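Local coordinates for universal stress protein (Mycobacterium smegmatis, PDB 5AHW) that binds the second messenger cyclic AMP and is a homodimeric member of the universal stress protein A family, with a Walker A-like, ATP-binding motif, at residues I37-F42 with Y68-E73; S16-V21 with R72-R77; A33-A38 with T84-R89. All blocks are in the same frame, centred on the assembly; numbering follows the deposited sequence.

Interaction 1: I37-F42 with Y68-E73; sequences IATAYF and YAILRE. With CMP (adenosine-3',5'-cyclic-monophosphate), chain K.
Leu71 and Ile70 of the helix meet Thr39 and Ile37 of the strand through branch ends. Leu71 CD2 does most of the touching: it lies 3.4 Å from Thr39 OG1 and also packs against the carbonyl oxygen of Ile37. The same methyl, Leu71 CD2, is 3.8 Å from Ile37 CG2. The Leu71 side chain slides past both strand residues in the opposite direction, fitting against the backbone between them. Ile70 adds one methyl, CG2, which approaches the threonine at a slant and stands 3.4 Å from Thr39 OG1. With chi1 at -65°, OG1 of Thr39 lies beside its own backbone N and anti to the carbonyl carbon, where it meets both of these methyls and still forms a hydrogen bond with Thr11 O in the neighbouring loop.

Strand 34-41 and helix 65-80 belong to the parallel alpha/beta fold of the universal stress proteins, and here segment 68-73 of the helix runs nearly antiparallel to segment 37-41 of the strand, at 160°. Ile37 and Thr39 point toward the helix, while Ala38 points away and touches Leu99 and Leu102 of helix 95-105.

Where the strand ends, its backbone reads the adenine of cyclic AMP. Ala40 N donates to CMP N1 at 2.9 Å, almost straight at 173°, and CMP N6 donates to Ala40 O, also at 2.9 Å. This pair of bonds matches the acceptor and donor on the adenine's N1-C6 edge, using main-chain atoms alone. Ala40 CB lies out of the adenine plane, 3.7 Å from CMP N1, and Ala98 of helix 95-105 also touches Ala40.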
loop_
_atom_site.group_PDB
_atom_site.type_symbol
_atom_site.label_atom_id
_atom_site.label_comp_id
_atom_site.label_asym_id
_atom_site.label_seq_id
_atom_site.Cartn_x
_atom_site.Cartn_y
_atom_site.Cartn_z
ATOM N N ILE B 37 -1.803 -3.607 -15.733
ATOM C CA ILE B 37 -2.718 -2.496 -15.599
ATOM C C ILE B 37 -4.110 -3.017 -15.941
ATOM O O ILE B 37 -4.336 -3.545 -17.045
ATOM C CB ILE B 37 -2.325 -1.333 -16.546
ATOM C CG1 ILE B 37 -0.846 -0.954 -16.373
ATOM C CG2 ILE B 37 -3.244 -0.112 -16.335
ATOM C CD1 ILE B 37 -0.360 0.182 -17.260
ATOM N N ALA B 38 -5.045 -2.857 -15.018
ATOM C CA ALA B 38 -6.414 -3.313 -15.211
ATOM C C ALA B 38 -7.444 -2.177 -15.193
ATOM O O ALA B 38 -7.350 -1.244 -14.393
ATOM C CB ALA B 38 -6.764 -4.363 -14.155
ATOM N N THR B 39 -8.404 -2.243 -16.098
ATOM C CA THR B 39 -9.484 -1.300 -16.132
ATOM C C THR B 39 -10.778 -2.104 -16.197
ATOM O O THR B 39 -11.027 -2.901 -17.166
ATOM C CB THR B 39 -9.410 -0.378 -17.351
ATOM O OG1 THR B 39 -8.244 0.432 -17.262
ATOM C CG2 THR B 39 -10.611 0.530 -17.425
ATOM N N ALA B 40 -11.599 -1.924 -15.171
ATOM C CA ALA B 40 -12.872 -2.651 -15.116
ATOM C C ALA B 40 -13.904 -1.802 -15.794
ATOM O O ALA B 40 -13.902 -0.587 -15.623
ATOM C CB ALA B 40 -13.302 -2.900 -13.681
ATOM N N TYR B 41 -14.803 -2.413 -16.528
ATOM C CA TYR B 41 -15.906 -1.666 -17.132
ATOM C C TYR B 41 -17.135 -2.600 -17.405
ATOM O O TYR B 41 -16.971 -3.788 -17.564
ATOM C CB TYR B 41 -15.431 -0.995 -18.439
ATOM C CG TYR B 41 -15.223 -1.972 -19.546
ATOM C CD1 TYR B 41 -14.117 -2.781 -19.584
ATOM C CD2 TYR B 41 -16.164 -2.123 -20.542
ATOM C CE1 TYR B 41 -13.944 -3.719 -20.588
ATOM C CE2 TYR B 41 -16.012 -3.069 -21.559
ATOM C CZ TYR B 41 -14.899 -3.855 -21.585
ATOM O OH TYR B 41 -14.747 -4.771 -22.615
ATOM N N PHE B 42 -18.344 -2.025 -17.392
ATOM C CA PHE B 42 -19.605 -2.681 -17.867
ATOM C C PHE B 42 -19.864 -2.206 -19.323
ATOM O O PHE B 42 -20.194 -1.050 -19.529
ATOM C CB PHE B 42 -20.807 -2.234 -17.021
ATOM C CG PHE B 42 -20.622 -2.263 -15.491
ATOM C CD1 PHE B 42 -20.573 -3.471 -14.788
ATOM C CD2 PHE B 42 -20.669 -1.066 -14.742
ATOM C CE1 PHE B 42 -20.527 -3.485 -13.402
ATOM C CE2 PHE B 42 -20.585 -1.067 -13.324
ATOM C CZ PHE B 42 -20.521 -2.286 -12.660
ATOM N N TYR B 68 -9.672 1.113 -24.144
ATOM C CA TYR B 68 -8.297 0.937 -24.659
ATOM C C TYR B 68 -7.537 2.268 -24.679
ATOM O O TYR B 68 -6.325 2.297 -24.551
ATOM C CB TYR B 68 -8.273 0.208 -26.006
ATOM C CG TYR B 68 -8.605 -1.308 -25.900
ATOM C CD1 TYR B 68 -9.889 -1.724 -25.558
ATOM C CD2 TYR B 68 -7.651 -2.291 -26.137
ATOM C CE1 TYR B 68 -10.211 -3.055 -25.430
ATOM C CE2 TYR B 68 -7.967 -3.629 -26.010
ATOM C CZ TYR B 68 -9.254 -4.021 -25.656
ATOM O OH TYR B 68 -9.661 -5.375 -25.555
ATOM N N ALA B 69 -8.224 3.385 -24.809
ATOM C CA ALA B 69 -7.519 4.677 -24.668
ATOM C C ALA B 69 -6.928 4.837 -23.242
ATOM O O ALA B 69 -5.776 5.175 -23.068
ATOM C CB ALA B 69 -8.435 5.833 -25.023
ATOM N N ILE B 70 -7.733 4.511 -22.241
ATOM C CA ILE B 70 -7.304 4.451 -20.836
ATOM C C ILE B 70 -6.125 3.504 -20.666
ATOM O O ILE B 70 -5.159 3.830 -19.951
ATOM C CB ILE B 70 -8.453 3.960 -19.917
ATOM C CG1 ILE B 70 -9.511 5.029 -19.862
ATOM C CG2 ILE B 70 -7.973 3.621 -18.512
ATOM C CD1 ILE B 70 -10.871 4.589 -19.310
ATOM N N LEU B 71 -6.190 2.313 -21.252
ATOM C CA LEU B 71 -5.077 1.392 -21.049
ATOM C C LEU B 71 -3.796 1.892 -21.716
ATOM O O LEU B 71 -2.776 1.786 -21.092
ATOM C CB LEU B 71 -5.417 -0.054 -21.473
ATOM C CG LEU B 71 -6.399 -0.627 -20.438
ATOM C CD1 LEU B 71 -7.145 -1.804 -21.030
ATOM C CD2 LEU B 71 -5.723 -1.008 -19.125
ATOM N N ARG B 72 -3.835 2.421 -22.946
ATOM C CA ARG B 72 -2.592 2.929 -23.549
ATOM C C ARG B 72 -1.995 4.121 -22.789
ATOM O O ARG B 72 -0.793 4.182 -22.545
ATOM C CB ARG B 72 -2.683 3.200 -25.065
ATOM C CG ARG B 72 -3.844 4.051 -25.532
ATOM C CD ARG B 72 -3.837 4.274 -27.057
ATOM N NE ARG B 72 -5.201 4.469 -27.612
ATOM C CZ ARG B 72 -6.050 3.489 -27.957
ATOM N NH1 ARG B 72 -5.720 2.193 -27.840
ATOM N NH2 ARG B 72 -7.249 3.805 -28.438
ATOM N N GLU B 73 -2.807 5.076 -22.369
ATOM C CA GLU B 73 -2.255 6.155 -21.573
ATOM C C GLU B 73 -1.670 5.608 -20.273
ATOM O O GLU B 73 -0.555 5.975 -19.913
ATOM C CB GLU B 73 -3.266 7.260 -21.345
ATOM C CG GLU B 73 -2.755 8.422 -20.476
ATOM C CD GLU B 73 -1.673 9.305 -21.128
ATOM O OE1 GLU B 73 -1.450 9.253 -22.376
ATOM O OE2 GLU B 73 -1.046 10.081 -20.352
HETATM P P CMP K . -8.175 6.776 -7.812
HETATM O O1P CMP K . -6.924 7.592 -7.508
HETATM O O2P CMP K . -9.006 7.464 -8.792
HETATM O "O5'" CMP K . -8.976 6.307 -6.534
HETATM C "C5'" CMP K . -9.890 5.185 -6.470
HETATM C "C4'" CMP K . -9.227 4.053 -7.205
HETATM O "O4'" CMP K . -10.065 2.929 -7.407
HETATM C "C3'" CMP K . -8.780 4.405 -8.574
HETATM O "O3'" CMP K . -7.731 5.357 -8.469
HETATM C "C2'" CMP K . -8.441 3.029 -9.167
HETATM O "O2'" CMP K . -7.185 2.500 -8.720
HETATM C "C1'" CMP K . -9.588 2.211 -8.550
HETATM N N9 CMP K . -10.655 2.128 -9.577
HETATM C C8 CMP K . -11.782 2.861 -9.645
HETATM N N7 CMP K . -12.481 2.567 -10.751
HETATM C C5 CMP K . -11.819 1.631 -11.391
HETATM C C6 CMP K . -12.016 0.832 -12.614
HETATM N N6 CMP K . -13.099 1.026 -13.354
HETATM N N1 CMP K . -11.082 -0.067 -12.955
HETATM C C2 CMP K . -9.981 -0.277 -12.226
HETATM N N3 CMP K . -9.721 0.423 -11.101
HETATM C C4 CMP K . -10.593 1.361 -10.648
#

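Interaction 2: S16-V21 with R72-R77; sequences SSLRAV and REANDR. With CMP (adenosine-3',5'-cyclic-monophosphate), chain K.
Arg77 reaches across from helix 65-80 to Leu18 of helix 15-31, and its path can be followed from the base. Arg77 CB lies 4.3 Å from Val21 CG1. From there CG stands beside the backbone N, and the chain bends twice, chi2 (-77°) placing CD and chi3 (-74°) placing NE, which comes near Leu18 O. NE is held by a salt bridge with Asp22 OD1, one residue beyond Val21. At the tip, one face of the guanidinium lies over Leu18 CB, which sits off the centre toward the rim; Arg77 CZ and NH1 are each 3.6 Å from that carbon. NH1 also approaches Leu18 CD1. Arg77 NH2 lies 3.3 Å from Leu18 O, at an angle too poor for a hydrogen bond, and is instead hydrogen-bonded just beyond the two segments. The two side chains cross at about a right angle.

Helices 15-31 and 65-80 lie on the same side of the central parallel sheet of this alpha/beta fold; the axes of segments 16-21 and 72-77 pass 9.3 Å apart at 45°. Small Ala74 fills the nearest point between them: Leu18 CD2 and Val21 CG2 each touch its CB at 4.1 Å, and Val21 CG1 rests against Ala74 O at 3.3 Å.

Away from this packing, the start of helix 15-31 faces cyclic AMP. Ser16 OG donates a 2.7 Å hydrogen bond to CMP O2P, and Ser17 CB lies close to the ester oxygen O3'. Ser17 OG turns to the Thr11-Ser14 loop instead, while Arg19 NH2 hydrogen-bonds Thr146 O, the backbone of a residue whose OG1 binds the nucleotide.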
loop_
_atom_site.group_PDB
_atom_site.type_symbol
_atom_site.label_atom_id
_atom_site.label_comp_id
_atom_site.label_asym_id
_atom_site.label_seq_id
_atom_site.Cartn_x
_atom_site.Cartn_y
_atom_site.Cartn_z
ATOM N N SER B 16 -6.401 11.114 -11.023
ATOM C CA SER B 16 -6.069 10.538 -9.713
ATOM C C SER B 16 -5.551 9.127 -9.925
ATOM O O SER B 16 -4.433 8.742 -9.516
ATOM C CB SER B 16 -7.333 10.536 -8.782
ATOM O OG SER B 16 -8.490 10.008 -9.394
ATOM N N SER B 17 -6.306 8.343 -10.698
ATOM C CA SER B 17 -5.880 6.953 -10.869
ATOM C C SER B 17 -4.537 6.820 -11.622
ATOM O O SER B 17 -3.772 5.865 -11.406
ATOM C CB SER B 17 -6.982 6.142 -11.544
ATOM O OG SER B 17 -7.040 6.339 -12.936
ATOM N N LEU B 18 -4.266 7.732 -12.543
ATOM C CA LEU B 18 -3.044 7.646 -13.291
ATOM C C LEU B 18 -1.837 7.911 -12.402
ATOM O O LEU B 18 -0.737 7.432 -12.703
ATOM C CB LEU B 18 -3.091 8.607 -14.472
ATOM C CG LEU B 18 -4.094 8.154 -15.537
ATOM C CD1 LEU B 18 -4.236 9.257 -16.554
ATOM C CD2 LEU B 18 -3.686 6.872 -16.211
ATOM N N ARG B 19 -2.054 8.626 -11.307
ATOM C CA ARG B 19 -1.033 8.795 -10.296
ATOM C C ARG B 19 -0.782 7.467 -9.592
ATOM O O ARG B 19 0.361 7.221 -9.181
ATOM C CB ARG B 19 -1.356 9.907 -9.267
ATOM C CG ARG B 19 -1.316 11.304 -9.868
ATOM C CD ARG B 19 -1.511 12.476 -8.888
ATOM N NE ARG B 19 -2.932 12.687 -8.514
ATOM C CZ ARG B 19 -3.754 13.662 -8.955
ATOM N NH1 ARG B 19 -3.347 14.607 -9.818
ATOM N NH2 ARG B 19 -5.014 13.692 -8.502
ATOM N N ALA B 20 -1.831 6.675 -9.388
ATOM C CA ALA B 20 -1.675 5.347 -8.855
ATOM C C ALA B 20 -0.860 4.474 -9.801
ATOM O O ALA B 20 -0.047 3.684 -9.344
ATOM C CB ALA B 20 -3.025 4.677 -8.606
ATOM N N VAL B 21 -1.101 4.592 -11.105
ATOM C CA VAL B 21 -0.279 3.917 -12.098
ATOM C C VAL B 21 1.235 4.368 -12.081
ATOM O O VAL B 21 2.139 3.514 -12.123
ATOM C CB VAL B 21 -0.884 4.123 -13.502
ATOM C CG1 VAL B 21 -0.012 3.513 -14.582
ATOM C CG2 VAL B 21 -2.243 3.452 -13.586
ATOM N N ARG B 72 -3.835 2.421 -22.946
ATOM C CA ARG B 72 -2.592 2.929 -23.549
ATOM C C ARG B 72 -1.995 4.121 -22.789
ATOM O O ARG B 72 -0.793 4.182 -22.545
ATOM C CB ARG B 72 -2.683 3.200 -25.065
ATOM C CG ARG B 72 -3.844 4.051 -25.532
ATOM C CD ARG B 72 -3.837 4.274 -27.057
ATOM N NE ARG B 72 -5.201 4.469 -27.612
ATOM C CZ ARG B 72 -6.050 3.489 -27.957
ATOM N NH1 ARG B 72 -5.720 2.193 -27.840
ATOM N NH2 ARG B 72 -7.249 3.805 -28.438
ATOM N N GLU B 73 -2.807 5.076 -22.369
ATOM C CA GLU B 73 -2.255 6.155 -21.573
ATOM C C GLU B 73 -1.670 5.608 -20.273
ATOM O O GLU B 73 -0.555 5.975 -19.913
ATOM C CB GLU B 73 -3.266 7.260 -21.345
ATOM C CG GLU B 73 -2.755 8.422 -20.476
ATOM C CD GLU B 73 -1.673 9.305 -21.128
ATOM O OE1 GLU B 73 -1.450 9.253 -22.376
ATOM O OE2 GLU B 73 -1.046 10.081 -20.352
ATOM N N ALA B 74 -2.366 4.703 -19.591
ATOM C CA ALA B 74 -1.789 4.150 -18.370
ATOM C C ALA B 74 -0.463 3.483 -18.641
ATOM O O ALA B 74 0.470 3.564 -17.837
ATOM C CB ALA B 74 -2.729 3.179 -17.679
ATOM N N ASN B 75 -0.398 2.795 -19.766
ATOM C CA ASN B 75 0.843 2.152 -20.208
ATOM C C ASN B 75 2.007 3.152 -20.396
ATOM O O ASN B 75 3.106 2.944 -19.904
ATOM C CB ASN B 75 0.594 1.409 -21.534
ATOM C CG ASN B 75 1.697 0.430 -21.871
ATOM O OD1 ASN B 75 2.875 0.737 -21.770
ATOM N ND2 ASN B 75 1.305 -0.776 -22.304
ATOM N N ASP B 76 1.738 4.218 -21.131
ATOM C CA ASP B 76 2.697 5.290 -21.309
ATOM C C ASP B 76 3.140 5.850 -19.953
ATOM O O ASP B 76 4.318 6.086 -19.753
ATOM C CB ASP B 76 2.120 6.398 -22.195
ATOM C CG ASP B 76 1.948 5.955 -23.633
ATOM O OD1 ASP B 76 2.643 5.000 -24.047
ATOM O OD2 ASP B 76 1.130 6.571 -24.366
ATOM N N ARG B 77 2.223 6.019 -19.005
ATOM C CA ARG B 77 2.595 6.599 -17.712
ATOM C C ARG B 77 3.487 5.624 -16.979
ATOM O O ARG B 77 4.531 6.014 -16.468
ATOM C CB ARG B 77 1.365 6.900 -16.888
ATOM C CG ARG B 77 0.563 8.050 -17.430
ATOM C CD ARG B 77 1.252 9.335 -17.073
ATOM N NE ARG B 77 1.033 9.538 -15.666
ATOM C CZ ARG B 77 0.041 10.283 -15.175
ATOM N NH1 ARG B 77 -0.794 10.897 -15.960
ATOM N NH2 ARG B 77 -0.071 10.458 -13.883
HETATM P P CMP K . -8.175 6.776 -7.812
HETATM O O1P CMP K . -6.924 7.592 -7.508
HETATM O O2P CMP K . -9.006 7.464 -8.792
HETATM O "O5'" CMP K . -8.976 6.307 -6.534
HETATM C "C5'" CMP K . -9.890 5.185 -6.470
HETATM C "C4'" CMP K . -9.227 4.053 -7.205
HETATM O "O4'" CMP K . -10.065 2.929 -7.407
HETATM C "C3'" CMP K . -8.780 4.405 -8.574
HETATM O "O3'" CMP K . -7.731 5.357 -8.469
HETATM C "C2'" CMP K . -8.441 3.029 -9.167
HETATM O "O2'" CMP K . -7.185 2.500 -8.720
HETATM C "C1'" CMP K . -9.588 2.211 -8.550
HETATM N N9 CMP K . -10.655 2.128 -9.577
HETATM C C8 CMP K . -11.782 2.861 -9.645
HETATM N N7 CMP K . -12.481 2.567 -10.751
HETATM C C5 CMP K . -11.819 1.631 -11.391
HETATM C C6 CMP K . -12.016 0.832 -12.614
HETATM N N6 CMP K . -13.099 1.026 -13.354
HETATM N N1 CMP K . -11.082 -0.067 -12.955
HETATM C C2 CMP K . -9.981 -0.277 -12.226
HETATM N N3 CMP K . -9.721 0.423 -11.101
HETATM C C4 CMP K . -10.593 1.361 -10.648
#

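Interaction 3: A33-A38 with T84-R89; sequences AKLIIA and TDIEER
Ile36 lies side by side with both Glu87 and Arg89, all three starting out on the same face of the sheet, although the Arg89 chain, bent at chi2 and chi3, turns its end away. Ile36 CG2 presses against Arg89 CG at 3.3 Å, and Ile36 CD1 runs beside Glu87 OE2 at 3.7 Å. The Glu87 carboxylate lies between two cations in a salt-bridge network: Lys34, extended beyond CG, crosses Glu87 obliquely and brings NZ to OE1 in a salt bridge whose exact length is doubtful, while OE2 meets the edge of the Arg89 guanidinium in a long ion pair. Lys34 CB also lies 3.5 Å from Asp85 OD2.

On the other face Ile37 and Ile86 meet at a slant, Ile37 CD1 3.8 Å from Ile86 CG2. Between the faces, four hydrogen bonds join the strands in parallel register: Leu35 N to Asp85 O, Glu87 N to Leu35 O, Ile37 N to Glu87 O and Arg89 N to Ile37 O, the last at 2.8 Å.

Strands 34-41 and 86-92, joined through helix 65-80, form a beta-alpha-beta crossover. Strand 86-92 is outermost in the chain's sheet, and strand 34-41 pairs on its other side with strand 6-10. Helix 65-80 covers the Leu35 and Ile37 face, and Leu102 of helix 95-105 touches Ile36, Ala38 and Arg89.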
loop_
_atom_site.group_PDB
_atom_site.type_symbol
_atom_site.label_atom_id
_atom_site.label_comp_id
_atom_site.label_asym_id
_atom_site.label_seq_id
_atom_site.Cartn_x
_atom_site.Cartn_y
_atom_site.Cartn_z
ATOM N N ALA B 33 9.455 -6.173 -11.434
ATOM C CA ALA B 33 8.236 -6.980 -11.549
ATOM C C ALA B 33 7.446 -6.771 -12.821
ATOM O O ALA B 33 7.521 -5.738 -13.477
ATOM C CB ALA B 33 7.348 -6.778 -10.343
ATOM N N LYS B 34 6.647 -7.768 -13.143
ATOM C CA LYS B 34 5.609 -7.594 -14.127
ATOM C C LYS B 34 4.553 -6.621 -13.546
ATOM O O LYS B 34 4.065 -6.836 -12.437
ATOM C CB LYS B 34 4.984 -8.950 -14.411
ATOM C CG LYS B 34 3.901 -8.940 -15.470
ATOM C CD LYS B 34 3.574 -10.367 -15.925
ATOM C CE LYS B 34 2.275 -10.396 -16.742
ATOM N NZ LYS B 34 2.148 -11.594 -17.645
ATOM N N LEU B 35 4.224 -5.580 -14.304
ATOM C CA LEU B 35 3.071 -4.778 -14.032
ATOM C C LEU B 35 1.836 -5.110 -14.925
ATOM O O LEU B 35 1.927 -5.162 -16.177
ATOM C CB LEU B 35 3.411 -3.346 -14.228
ATOM C CG LEU B 35 2.308 -2.358 -13.894
ATOM C CD1 LEU B 35 2.087 -2.247 -12.417
ATOM C CD2 LEU B 35 2.704 -0.981 -14.421
ATOM N N ILE B 36 0.691 -5.288 -14.268
ATOM C CA ILE B 36 -0.578 -5.551 -14.943
ATOM C C ILE B 36 -1.471 -4.334 -14.678
ATOM O O ILE B 36 -1.801 -4.025 -13.534
ATOM C CB ILE B 36 -1.187 -6.879 -14.460
ATOM C CG1 ILE B 36 -0.253 -8.048 -14.804
ATOM C CG2 ILE B 36 -2.520 -7.161 -15.154
ATOM C CD1 ILE B 36 -0.680 -9.415 -14.291
ATOM N N ILE B 37 -1.803 -3.607 -15.733
ATOM C CA ILE B 37 -2.718 -2.496 -15.599
ATOM C C ILE B 37 -4.110 -3.017 -15.941
ATOM O O ILE B 37 -4.336 -3.545 -17.045
ATOM C CB ILE B 37 -2.325 -1.333 -16.546
ATOM C CG1 ILE B 37 -0.846 -0.954 -16.373
ATOM C CG2 ILE B 37 -3.244 -0.112 -16.335
ATOM C CD1 ILE B 37 -0.360 0.182 -17.260
ATOM N N ALA B 38 -5.045 -2.857 -15.018
ATOM C CA ALA B 38 -6.414 -3.313 -15.211
ATOM C C ALA B 38 -7.444 -2.177 -15.193
ATOM O O ALA B 38 -7.350 -1.244 -14.393
ATOM C CB ALA B 38 -6.764 -4.363 -14.155
ATOM N N THR B 84 9.100 -1.900 -17.402
ATOM C CA THR B 84 9.408 -2.414 -18.713
ATOM C C THR B 84 8.634 -3.682 -19.053
ATOM O O THR B 84 8.593 -4.081 -20.220
ATOM C CB THR B 84 10.907 -2.791 -18.825
ATOM O OG1 THR B 84 11.230 -3.697 -17.762
ATOM C CG2 THR B 84 11.827 -1.534 -18.739
ATOM N N ASP B 85 8.071 -4.363 -18.063
ATOM C CA ASP B 85 7.247 -5.514 -18.339
ATOM C C ASP B 85 5.754 -5.233 -17.977
ATOM O O ASP B 85 5.319 -5.535 -16.877
ATOM C CB ASP B 85 7.778 -6.676 -17.534
ATOM C CG ASP B 85 6.984 -7.930 -17.759
ATOM O OD1 ASP B 85 6.126 -7.901 -18.657
ATOM O OD2 ASP B 85 7.227 -8.933 -17.051
ATOM N N ILE B 86 4.987 -4.708 -18.937
ATOM C CA ILE B 86 3.622 -4.191 -18.718
ATOM C C ILE B 86 2.590 -4.917 -19.562
ATOM O O ILE B 86 2.756 -5.112 -20.764
ATOM C CB ILE B 86 3.562 -2.702 -19.083
ATOM C CG1 ILE B 86 4.637 -1.938 -18.306
ATOM C CG2 ILE B 86 2.181 -2.131 -18.825
ATOM C CD1 ILE B 86 4.961 -0.587 -18.895
ATOM N N GLU B 87 1.492 -5.292 -18.926
ATOM C CA GLU B 87 0.447 -6.057 -19.563
ATOM C C GLU B 87 -0.801 -5.215 -19.364
ATOM O O GLU B 87 -0.946 -4.641 -18.288
ATOM C CB GLU B 87 0.354 -7.369 -18.832
ATOM C CG GLU B 87 -0.591 -8.407 -19.405
ATOM C CD GLU B 87 -0.523 -9.750 -18.658
ATOM O OE1 GLU B 87 0.460 -10.482 -18.903
ATOM O OE2 GLU B 87 -1.445 -10.064 -17.826
ATOM N N GLU B 88 -1.663 -5.062 -20.379
ATOM C CA GLU B 88 -2.947 -4.329 -20.182
ATOM C C GLU B 88 -4.111 -5.362 -20.104
ATOM O O GLU B 88 -4.146 -6.314 -20.929
ATOM C CB GLU B 88 -3.182 -3.362 -21.332
ATOM C CG GLU B 88 -2.087 -2.372 -21.647
ATOM C CD GLU B 88 -2.331 -1.652 -22.954
ATOM O OE1 GLU B 88 -3.404 -1.815 -23.521
ATOM O OE2 GLU B 88 -1.478 -0.916 -23.465
ATOM N N ARG B 89 -5.013 -5.230 -19.125
ATOM C CA ARG B 89 -6.170 -6.140 -18.994
ATOM C C ARG B 89 -7.509 -5.383 -18.928
ATOM O O ARG B 89 -7.850 -4.882 -17.869
ATOM C CB ARG B 89 -6.079 -6.968 -17.714
ATOM C CG ARG B 89 -4.799 -7.742 -17.503
ATOM C CD ARG B 89 -4.657 -8.919 -18.437
ATOM N NE ARG B 89 -5.850 -9.724 -18.249
ATOM C CZ ARG B 89 -5.950 -10.811 -17.487
ATOM N NH1 ARG B 89 -4.879 -11.350 -16.901
ATOM N NH2 ARG B 89 -7.158 -11.366 -17.362
#

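In the fold
Interactions 1 and 3 share strand 34-41, and interactions 1 and 2 share helix 65-80, which links strands 34-41 and 86-92 in the chain. Interaction 1 is buried and mainly apolar, joining helix to sheet; interaction 2 joins two helices through Leu18, Val21 and Ala74 with the Arg77 guanidinium over Leu18, Glu73 and Arg19 lying at its exposed border. Interaction 3 differs in relying on backbone hydrogen bonds, with charged side chains on its partly exposed edge. The three meet at Ile37, whose CD1 packs against Ala74 O, and Asn75 ND2 probably hydrogen-bonds Glu88 OE2. Cyclic AMP is gripped at its base by 37-42 and at its phosphate by 16-21.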